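Local structure of superoxide dismutase [Mn/Fe] (Aeropyrum pernix, 3AK2) at residues A[30-35]-A[81-86]; A[109-114]-A[190-195]; A[116-121]-A[185-190]. The protein catalyses the dismutation of superoxide to molecular oxygen and hydrogen peroxide at a metal centre in each subunit that can work with either manganese or iron. All blocks are in the same frame, centred on the assembly; numbering follows the deposited sequence.

Contact 1 of 3, residues A[30-35]-A[81-86]. With MN (manganese (II) ion), chain E; EDO (1,2-ethanediol), chain I.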
loop_
_atom_site.group_PDB
_atom_site.type_symbol
_atom_site.label_atom_id
_atom_site.label_comp_id
_atom_site.label_asym_id
_atom_site.label_seq_id
_atom_site.Cartn_x
_atom_site.Cartn_y
_atom_site.Cartn_z
ATOM N N LEU A 30 -13.397 -21.678 11.346
ATOM C CA LEU A 30 -13.715 -20.531 10.496
ATOM C C LEU A 30 -12.518 -20.131 9.647
ATOM O O LEU A 30 -12.659 -19.794 8.476
ATOM C CB LEU A 30 -14.153 -19.332 11.339
ATOM C CG LEU A 30 -15.485 -19.432 12.080
ATOM C CD1 LEU A 30 -15.580 -18.319 13.107
ATOM C CD2 LEU A 30 -16.654 -19.357 11.107
ATOM N N HIS A 31 -11.338 -20.169 10.249
ATOM C CA HIS A 31 -10.130 -19.701 9.591
ATOM C C HIS A 31 -9.840 -20.532 8.346
ATOM O O HIS A 31 -9.479 -20.003 7.290
ATOM C CB HIS A 31 -8.961 -19.787 10.561
ATOM C CG HIS A 31 -7.815 -18.898 10.206
ATOM N ND1 HIS A 31 -6.714 -18.747 11.021
ATOM C CD2 HIS A 31 -7.604 -18.099 9.134
ATOM C CE1 HIS A 31 -5.866 -17.906 10.456
ATOM N NE2 HIS A 31 -6.386 -17.491 9.314
ATOM N N HIS A 32 -10.024 -21.838 8.485
ATOM C CA HIS A 32 -9.758 -22.784 7.422
ATOM C C HIS A 32 -10.892 -22.800 6.403
ATOM O O HIS A 32 -10.663 -22.615 5.203
ATOM C CB HIS A 32 -9.566 -24.169 8.040
ATOM C CG HIS A 32 -9.237 -25.243 7.056
ATOM N ND1 HIS A 32 -10.006 -26.377 6.911
ATOM C CD2 HIS A 32 -8.215 -25.365 6.175
ATOM C CE1 HIS A 32 -9.473 -27.151 5.984
ATOM N NE2 HIS A 32 -8.386 -26.561 5.522
ATOM N N GLN A 33 -12.113 -23.014 6.892
ATOM C CA GLN A 33 -13.278 -23.229 6.030
ATOM C C GLN A 33 -13.794 -21.970 5.356
ATOM O O GLN A 33 -14.348 -22.038 4.258
ATOM C CB GLN A 33 -14.422 -23.890 6.809
ATOM C CG GLN A 33 -14.083 -25.279 7.326
ATOM C CD GLN A 33 -15.268 -26.007 7.941
ATOM O OE1 GLN A 33 -15.218 -27.222 8.143
ATOM N NE2 GLN A 33 -16.332 -25.274 8.249
ATOM N N LYS A 34 -13.634 -20.828 6.016
ATOM C CA LYS A 34 -14.136 -19.577 5.464
ATOM C C LYS A 34 -13.013 -18.762 4.838
ATOM O O LYS A 34 -13.019 -18.519 3.632
ATOM C CB LYS A 34 -14.904 -18.773 6.524
ATOM C CG LYS A 34 -16.106 -19.511 7.129
ATOM C CD LYS A 34 -17.189 -19.777 6.083
ATOM C CE LYS A 34 -18.482 -20.276 6.713
ATOM N NZ LYS A 34 -18.402 -21.711 7.087
ATOM N N HIS A 35 -12.028 -18.378 5.640
ATOM C CA HIS A 35 -10.992 -17.470 5.152
ATOM C C HIS A 35 -10.042 -18.109 4.141
ATOM O O HIS A 35 -9.914 -17.622 3.020
ATOM C CB HIS A 35 -10.242 -16.822 6.314
ATOM C CG HIS A 35 -11.127 -16.010 7.202
ATOM N ND1 HIS A 35 -11.597 -14.766 6.838
ATOM C CD2 HIS A 35 -11.666 -16.275 8.415
ATOM C CE1 HIS A 35 -12.370 -14.292 7.799
ATOM N NE2 HIS A 35 -12.431 -15.190 8.765
ATOM N N ILE A 81 1.431 -22.433 4.425
ATOM C CA ILE A 81 2.612 -22.552 5.282
ATOM C C ILE A 81 2.211 -22.494 6.765
ATOM O O ILE A 81 2.729 -23.256 7.589
ATOM C CB ILE A 81 3.655 -21.462 4.945
ATOM C CG1 ILE A 81 4.105 -21.593 3.484
ATOM C CG2 ILE A 81 4.846 -21.534 5.904
ATOM C CD1 ILE A 81 4.923 -20.419 2.974
ATOM N N PHE A 82 1.267 -21.610 7.088
ATOM C CA PHE A 82 0.807 -21.385 8.463
ATOM C C PHE A 82 0.343 -22.659 9.182
ATOM O O PHE A 82 0.739 -22.902 10.327
ATOM C CB PHE A 82 -0.302 -20.325 8.453
ATOM C CG PHE A 82 -0.801 -19.914 9.817
ATOM C CD1 PHE A 82 0.064 -19.401 10.776
ATOM C CD2 PHE A 82 -2.160 -20.002 10.120
ATOM C CE1 PHE A 82 -0.415 -19.008 12.033
ATOM C CE2 PHE A 82 -2.649 -19.603 11.364
ATOM C CZ PHE A 82 -1.775 -19.110 12.323
ATOM N N TRP A 83 -0.481 -23.476 8.527
ATOM C CA TRP A 83 -1.034 -24.644 9.220
ATOM C C TRP A 83 0.028 -25.663 9.675
ATOM O O TRP A 83 0.077 -25.994 10.861
ATOM C CB TRP A 83 -2.138 -25.340 8.419
ATOM C CG TRP A 83 -3.189 -24.455 7.820
ATOM C CD1 TRP A 83 -3.564 -24.422 6.510
ATOM C CD2 TRP A 83 -4.034 -23.514 8.505
ATOM N NE1 TRP A 83 -4.579 -23.513 6.327
ATOM C CE2 TRP A 83 -4.892 -22.948 7.533
ATOM C CE3 TRP A 83 -4.159 -23.104 9.840
ATOM C CZ2 TRP A 83 -5.846 -21.981 7.848
ATOM C CZ3 TRP A 83 -5.113 -22.139 10.150
ATOM C CH2 TRP A 83 -5.941 -21.591 9.156
ATOM N N PRO A 84 0.869 -26.172 8.747
ATOM C CA PRO A 84 1.912 -27.109 9.191
ATOM C C PRO A 84 3.024 -26.473 10.030
ATOM O O PRO A 84 3.784 -27.198 10.683
ATOM C CB PRO A 84 2.470 -27.667 7.880
ATOM C CG PRO A 84 2.191 -26.609 6.864
ATOM C CD PRO A 84 0.893 -25.983 7.285
ATOM N N ASN A 85 3.121 -25.143 10.019
ATOM C CA ASN A 85 3.998 -24.417 10.945
ATOM C C ASN A 85 3.566 -24.599 12.400
ATOM O O ASN A 85 4.298 -24.215 13.313
ATOM C CB ASN A 85 3.977 -22.911 10.658
ATOM C CG ASN A 85 5.011 -22.454 9.628
ATOM O OD1 ASN A 85 5.011 -21.280 9.262
ATOM N ND2 ASN A 85 5.895 -23.345 9.180
ATOM N N MET A 86 2.370 -25.148 12.612
ATOM C CA MET A 86 1.860 -25.400 13.957
ATOM C C MET A 86 1.614 -26.888 14.156
ATOM O O MET A 86 1.536 -27.648 13.192
ATOM C CB MET A 86 0.574 -24.610 14.217
ATOM C CG MET A 86 0.764 -23.104 14.128
ATOM S SD MET A 86 -0.710 -22.127 14.481
ATOM C CE MET A 86 -1.765 -22.546 13.086
HETATM MN MN MN E . -5.722 -15.759 8.149
HETATM C C1 EDO I . -14.634 -15.490 4.462
HETATM O O1 EDO I . -16.049 -15.279 4.384
HETATM C C2 EDO I . -13.921 -14.359 3.725
HETATM O O2 EDO I . -12.580 -14.240 4.215
HETATM O O HOH W 1 -4.843 -14.058 7.237
#
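His31 meets the indole of Trp83 from its first side-chain carbon onward. Its CB lies 3.8 Å from Trp83 CH2, and the same indole carbon then sits over one ring face of His31, toward the rim, 3.4 Å from CG and 3.5 Å from ND1, with CD2 also near. The pair is edge-to-face, the planes at 80°, with Trp83 supplying the edge. His31 CE1 meets Phe82 CE2 at 3.7 Å, and NE2 at the tip binds the manganese at 2.2 Å. Because CG stands anti to the backbone N (chi1 -159°), the imidazole leaves helix 25-54 toward the metal, where a water lies opposite it and His79, Asp165 and His169 complete the site. Trp83 thus buttresses a first-shell ligand. The edge of His32 is turned, offset, toward the face of the five-membered ring of Trp83 (planes at 85°), His32 CD2 being 4.1 Å from Trp83 NE1; that N-H bonds His36 ND1, while His32 NE2 bonds Pro10 O. A leucine in place of Trp83 would probably leave His36 ND1 without its indole donor and open a gap beside His31, giving the metal-bound imidazole more freedom to tilt. In the alpha-hairpin domain the contact joins helix 25-54 to the turn that follows helix 62-82, and Phe82 continues onto Val163 and Asp165 of strand 159-165 and Trp186 of helix 179-186.

Contact 2 of 3, residues A[109-114]-A[190-195]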
loop_
_atom_site.group_PDB
_atom_site.type_symbol
_atom_site.label_atom_id
_atom_site.label_comp_id
_atom_site.label_asym_id
_atom_site.label_seq_id
_atom_site.Cartn_x
_atom_site.Cartn_y
_atom_site.Cartn_z
ATOM N N GLY A 109 21.671 -14.016 17.953
ATOM C CA GLY A 109 22.300 -14.121 19.266
ATOM C C GLY A 109 21.543 -15.041 20.208
ATOM O O GLY A 109 21.563 -14.849 21.424
ATOM N N GLY A 110 20.871 -16.041 19.646
ATOM C CA GLY A 110 20.193 -17.054 20.450
ATOM C C GLY A 110 18.680 -17.002 20.382
ATOM O O GLY A 110 18.097 -16.037 19.868
ATOM N N PHE A 111 18.042 -18.041 20.914
ATOM C CA PHE A 111 16.595 -18.196 20.786
ATOM C C PHE A 111 15.774 -17.097 21.456
ATOM O O PHE A 111 14.794 -16.627 20.881
ATOM C CB PHE A 111 16.122 -19.574 21.261
ATOM C CG PHE A 111 14.646 -19.776 21.088
ATOM C CD1 PHE A 111 14.113 -19.979 19.821
ATOM C CD2 PHE A 111 13.783 -19.716 22.176
ATOM C CE1 PHE A 111 12.749 -20.146 19.641
ATOM C CE2 PHE A 111 12.413 -19.881 22.006
ATOM C CZ PHE A 111 11.897 -20.096 20.735
ATOM N N GLU A 112 16.157 -16.687 22.661
ATOM C CA GLU A 112 15.390 -15.659 23.364
ATOM C C GLU A 112 15.423 -14.303 22.651
ATOM O O GLU A 112 14.399 -13.621 22.567
ATOM C CB GLU A 112 15.817 -15.533 24.832
ATOM C CG GLU A 112 15.521 -16.773 25.687
ATOM C CD GLU A 112 14.049 -17.187 25.692
ATOM O OE1 GLU A 112 13.160 -16.306 25.726
ATOM O OE2 GLU A 112 13.781 -18.407 25.674
ATOM N N LYS A 113 16.587 -13.925 22.128
ATOM C CA LYS A 113 16.706 -12.692 21.348
ATOM C C LYS A 113 15.872 -12.767 20.065
ATOM O O LYS A 113 15.172 -11.809 19.720
ATOM C CB LYS A 113 18.168 -12.370 21.034
ATOM C CG LYS A 113 18.958 -11.805 22.215
ATOM C CD LYS A 113 20.383 -11.434 21.809
ATOM C CE LYS A 113 21.195 -10.913 22.994
ATOM N NZ LYS A 113 20.622 -9.658 23.555
ATOM N N PHE A 114 15.936 -13.909 19.377
ATOM C CA PHE A 114 15.108 -14.149 18.192
ATOM C C PHE A 114 13.618 -14.069 18.522
ATOM O O PHE A 114 12.852 -13.406 17.819
ATOM C CB PHE A 114 15.423 -15.514 17.565
ATOM C CG PHE A 114 14.286 -16.083 16.753
ATOM C CD1 PHE A 114 14.065 -15.661 15.444
ATOM C CD2 PHE A 114 13.417 -17.019 17.311
ATOM C CE1 PHE A 114 13.003 -16.169 14.704
ATOM C CE2 PHE A 114 12.352 -17.526 16.579
ATOM C CZ PHE A 114 12.148 -17.104 15.270
ATOM N N VAL A 190 4.125 -23.867 17.937
ATOM C CA VAL A 190 5.047 -23.829 16.796
ATOM C C VAL A 190 5.640 -25.212 16.534
ATOM O O VAL A 190 6.170 -25.855 17.444
ATOM C CB VAL A 190 6.181 -22.793 16.980
ATOM C CG1 VAL A 190 7.224 -22.923 15.871
ATOM C CG2 VAL A 190 5.611 -21.389 17.007
ATOM N N ASN A 191 5.530 -25.661 15.290
ATOM C CA ASN A 191 6.053 -26.948 14.863
ATOM C C ASN A 191 7.478 -26.793 14.340
ATOM O O ASN A 191 7.700 -26.616 13.138
ATOM C CB ASN A 191 5.134 -27.534 13.788
ATOM C CG ASN A 191 5.530 -28.933 13.364
ATOM O OD1 ASN A 191 6.469 -29.528 13.901
ATOM N ND2 ASN A 191 4.805 -29.473 12.393
ATOM N N TRP A 192 8.450 -26.859 15.246
ATOM C CA TRP A 192 9.843 -26.643 14.863
ATOM C C TRP A 192 10.371 -27.698 13.894
ATOM O O TRP A 192 11.278 -27.419 13.111
ATOM C CB TRP A 192 10.743 -26.494 16.093
ATOM C CG TRP A 192 10.501 -25.208 16.809
ATOM C CD1 TRP A 192 9.928 -25.050 18.034
ATOM C CD2 TRP A 192 10.784 -23.887 16.323
ATOM N NE1 TRP A 192 9.849 -23.716 18.352
ATOM C CE2 TRP A 192 10.368 -22.980 17.319
ATOM C CE3 TRP A 192 11.361 -23.383 15.148
ATOM C CZ2 TRP A 192 10.511 -21.594 17.180
ATOM C CZ3 TRP A 192 11.497 -22.005 15.007
ATOM C CH2 TRP A 192 11.074 -21.128 16.019
ATOM N N ASP A 193 9.793 -28.896 13.929
ATOM C CA ASP A 193 10.125 -29.930 12.951
ATOM C C ASP A 193 9.807 -29.473 11.529
ATOM O O ASP A 193 10.601 -29.673 10.615
ATOM C CB ASP A 193 9.386 -31.237 13.256
ATOM C CG ASP A 193 9.635 -32.309 12.204
ATOM O OD1 ASP A 193 10.800 -32.730 12.047
ATOM O OD2 ASP A 193 8.665 -32.730 11.534
ATOM N N ASP A 194 8.638 -28.863 11.350
ATOM C CA ASP A 194 8.244 -28.343 10.046
ATOM C C ASP A 194 9.181 -27.218 9.612
ATOM O O ASP A 194 9.636 -27.193 8.468
ATOM C CB ASP A 194 6.798 -27.852 10.081
ATOM C CG ASP A 194 6.342 -27.289 8.751
ATOM O OD1 ASP A 194 5.976 -28.077 7.854
ATOM O OD2 ASP A 194 6.349 -26.051 8.610
ATOM N N VAL A 195 9.484 -26.308 10.534
ATOM C CA VAL A 195 10.390 -25.193 10.242
ATOM C C VAL A 195 11.772 -25.705 9.823
ATOM O O VAL A 195 12.354 -25.212 8.858
ATOM C CB VAL A 195 10.498 -24.201 11.430
ATOM C CG1 VAL A 195 11.418 -23.034 11.082
ATOM C CG2 VAL A 195 9.121 -23.671 11.812
#
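At the helix start from which Trp192 reaches Phe111 and Phe114, Asp194 OD2 is gripped by two groups, a salt bridge from Arg198 NE and a hydrogen bond from Asn85 ND2. The same turn is capped by Asn191, whose OD1 accepts a long, weak bond from Asp194 N (3.4 Å), while its ND2 turns to Pro84 O. Polar groups thus hold the first turn of helix 192-205 on one side, and Trp192 projects from it into an apolar contact. Its six-membered ring does the touching: CZ2 comes to the edge of the Phe111 ring, near the plane of that ring and 3.6 Å from CE1, with the two planes steeply inclined at 79°. CH2, the next atom round, lies 3.9 Å from Phe114 CE2, which approaches the indole at its edge from the opposite direction. Val190 CG1 lies over the centre of one indole face, 3.5 Å above it. The three rings belong to the C-terminal alpha/beta domain of the iron/manganese superoxide dismutases, in which helices pack around a three-stranded antiparallel sheet; here the beginnings of two such helices meet. Both phenylalanines have CG anti to the backbone N (chi1 -178° for Phe111), which sends their rings across to the tryptophan. Gly110 is the N-cap of helix 111-123, and its O accepts from Phe114 N at 3.1 Å; its backbone angles would jam a CB against the preceding carbonyl. Pro96 touches both Phe111 and Trp192, and helix 98-108 adds Ile104 against Phe114 and Val100 against Trp192.

Contact 3 of 3, residues A[116-121]-A[185-190]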
loop_
_atom_site.group_PDB
_atom_site.type_symbol
_atom_site.label_atom_id
_atom_site.label_comp_id
_atom_site.label_asym_id
_atom_site.label_seq_id
_atom_site.Cartn_x
_atom_site.Cartn_y
_atom_site.Cartn_z
ATOM N N ALA A 116 12.034 -12.639 21.000
ATOM C CA ALA A 116 11.626 -11.281 21.330
ATOM C C ALA A 116 11.446 -10.429 20.072
ATOM O O ALA A 116 10.491 -9.661 19.972
ATOM C CB ALA A 116 12.634 -10.638 22.278
ATOM N N LEU A 117 12.354 -10.573 19.111
ATOM C CA LEU A 117 12.285 -9.780 17.885
ATOM C C LEU A 117 11.124 -10.219 16.999
ATOM O O LEU A 117 10.371 -9.384 16.495
ATOM C CB LEU A 117 13.607 -9.842 17.114
ATOM C CG LEU A 117 13.686 -9.033 15.813
ATOM C CD1 LEU A 117 13.400 -7.556 16.055
ATOM C CD2 LEU A 117 15.037 -9.205 15.145
ATOM N N PHE A 118 10.986 -11.528 16.821
ATOM C CA PHE A 118 9.885 -12.078 16.040
ATOM C C PHE A 118 8.544 -11.692 16.660
ATOM O O PHE A 118 7.621 -11.293 15.947
ATOM C CB PHE A 118 10.020 -13.598 15.907
ATOM C CG PHE A 118 9.037 -14.216 14.945
ATOM C CD1 PHE A 118 9.388 -14.434 13.617
ATOM C CD2 PHE A 118 7.765 -14.583 15.371
ATOM C CE1 PHE A 118 8.479 -15.008 12.727
ATOM C CE2 PHE A 118 6.857 -15.153 14.491
ATOM C CZ PHE A 118 7.214 -15.366 13.169
ATOM N N SER A 119 8.438 -11.797 17.984
ATOM C CA SER A 119 7.211 -11.411 18.677
ATOM C C SER A 119 6.891 -9.937 18.482
ATOM O O SER A 119 5.733 -9.582 18.269
ATOM C CB SER A 119 7.291 -11.736 20.167
ATOM O OG SER A 119 7.311 -13.137 20.362
ATOM N N ALA A 120 7.912 -9.085 18.543
ATOM C CA ALA A 120 7.722 -7.651 18.329
ATOM C C ALA A 120 7.274 -7.373 16.898
ATOM O O ALA A 120 6.367 -6.568 16.671
ATOM C CB ALA A 120 8.995 -6.882 18.650
ATOM N N ALA A 121 7.901 -8.043 15.936
ATOM C CA ALA A 121 7.490 -7.912 14.536
ATOM C C ALA A 121 6.017 -8.291 14.354
ATOM O O ALA A 121 5.262 -7.567 13.705
ATOM C CB ALA A 121 8.378 -8.747 13.636
ATOM N N ASN A 185 1.105 -16.740 23.223
ATOM C CA ASN A 185 0.559 -18.091 23.305
ATOM C C ASN A 185 0.873 -18.963 22.090
ATOM O O ASN A 185 1.041 -20.176 22.215
ATOM C CB ASN A 185 -0.946 -18.042 23.557
ATOM C CG ASN A 185 -1.280 -17.930 25.028
ATOM O OD1 ASN A 185 -1.195 -18.910 25.765
ATOM N ND2 ASN A 185 -1.667 -16.736 25.461
ATOM N N TRP A 186 0.971 -18.334 20.923
ATOM C CA TRP A 186 1.237 -19.039 19.668
ATOM C C TRP A 186 2.542 -19.841 19.694
ATOM O O TRP A 186 2.633 -20.904 19.077
ATOM C CB TRP A 186 1.215 -18.040 18.507
ATOM C CG TRP A 186 1.713 -18.551 17.185
ATOM C CD1 TRP A 186 0.995 -19.233 16.243
ATOM C CD2 TRP A 186 3.030 -18.386 16.651
ATOM N NE1 TRP A 186 1.791 -19.509 15.156
ATOM C CE2 TRP A 186 3.044 -19.002 15.380
ATOM C CE3 TRP A 186 4.200 -17.779 17.124
ATOM C CZ2 TRP A 186 4.187 -19.026 14.574
ATOM C CZ3 TRP A 186 5.333 -17.803 16.324
ATOM C CH2 TRP A 186 5.316 -18.420 15.060
ATOM N N TRP A 187 3.539 -19.354 20.431
ATOM C CA TRP A 187 4.809 -20.072 20.554
ATOM C C TRP A 187 4.640 -21.505 21.056
ATOM O O TRP A 187 5.435 -22.379 20.718
ATOM C CB TRP A 187 5.777 -19.311 21.459
ATOM C CG TRP A 187 6.227 -18.029 20.852
ATOM C CD1 TRP A 187 5.775 -16.777 21.153
ATOM C CD2 TRP A 187 7.195 -17.869 19.812
ATOM N NE1 TRP A 187 6.410 -15.843 20.368
ATOM C CE2 TRP A 187 7.289 -16.486 19.539
ATOM C CE3 TRP A 187 7.998 -18.760 19.086
ATOM C CZ2 TRP A 187 8.154 -15.973 18.566
ATOM C CZ3 TRP A 187 8.859 -18.248 18.121
ATOM C CH2 TRP A 187 8.931 -16.865 17.875
ATOM N N ASN A 188 3.590 -21.741 21.837
ATOM C CA ASN A 188 3.333 -23.063 22.406
ATOM C C ASN A 188 2.850 -24.108 21.406
ATOM O O ASN A 188 2.775 -25.296 21.733
ATOM C CB ASN A 188 2.356 -22.947 23.572
ATOM C CG ASN A 188 2.914 -22.124 24.705
ATOM O OD1 ASN A 188 3.904 -22.503 25.331
ATOM N ND2 ASN A 188 2.290 -20.984 24.972
ATOM N N VAL A 189 2.531 -23.669 20.187
ATOM C CA VAL A 189 2.106 -24.593 19.131
ATOM C C VAL A 189 3.001 -24.578 17.880
ATOM O O VAL A 189 2.682 -25.220 16.883
ATOM C CB VAL A 189 0.607 -24.397 18.728
ATOM C CG1 VAL A 189 -0.322 -24.670 19.911
ATOM C CG2 VAL A 189 0.361 -23.002 18.145
ATOM N N VAL A 190 4.125 -23.867 17.937
ATOM C CA VAL A 190 5.047 -23.829 16.796
ATOM C C VAL A 190 5.640 -25.212 16.534
ATOM O O VAL A 190 6.170 -25.855 17.444
ATOM C CB VAL A 190 6.181 -22.793 16.980
ATOM C CG1 VAL A 190 7.224 -22.923 15.871
ATOM C CG2 VAL A 190 5.611 -21.389 17.007
#
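An aromatic cluster in the C-terminal domain, made by Phe118 of helix 111-123 with Trp186, where helix 179-186 runs out, and Trp187, in the 3-10 segment that follows on, forms this buried contact. Phe118 meets both indoles with neighbouring atoms of one ring side. Its CD2 lies 3.5 Å from Trp187 CZ2, the planes at 71°, and its CE2 lies 3.6 Å from Trp186 CZ3. Phe118 and Trp186 are nearly parallel, at 11°, but slid so far apart that the rings barely overlap. With CG anti to the backbone N (chi1 -171°), Phe118 swings its ring to the tryptophans and leaves its own CB in the plane of the Trp187 indole, at the edge. The indoles also pack on each other, Trp186 CZ3 resting 3.7 Å above the centre of a Trp187 face, while Val190 CG2 covers part of a Trp186 face. One polar bond crosses the contact: Trp187 NE1 donates to Ser119 OG at 2.9 Å, a clearly bent bond with the oxygen lying somewhat out of the indole plane. Ser119 OG is bonded to Lys115 O as well, and the Lys115 side chain makes a cation-pi contact with Trp187. Trp186 and Phe118 both reach Ile164 of strand 159-165, and the nearest atom of the Trp186 side chain is about 11 Å from the manganese. The interface is therefore largely apolar, yet the N-H of Trp187 is satisfied where it is buried, and this bond, together with the flanking rings, is likely to limit rotation of Trp187.

From the N terminus, contact 1 comes first: it closes a mostly helical loop by joining helix 25-54 to segment 81-86, where helix 62-82 runs into a turn, before either other contact opens. Contact 2 then opens at 109-114 and contact 3 at 116-121, both on helix 111-123. Contact 3 closes at 185-190 and contact 2 at 190-195, so the former nests inside the latter, sharing Val190; the loop they close contains the whole three-stranded sheet. Trp187 packs against Phe114 and Trp192, merging their aromatic groups. Across the domains, Asn85 O probably bonds Asn191 N, and Met86 packs on Trp186, joining the alpha-hairpin to the C-terminal domain.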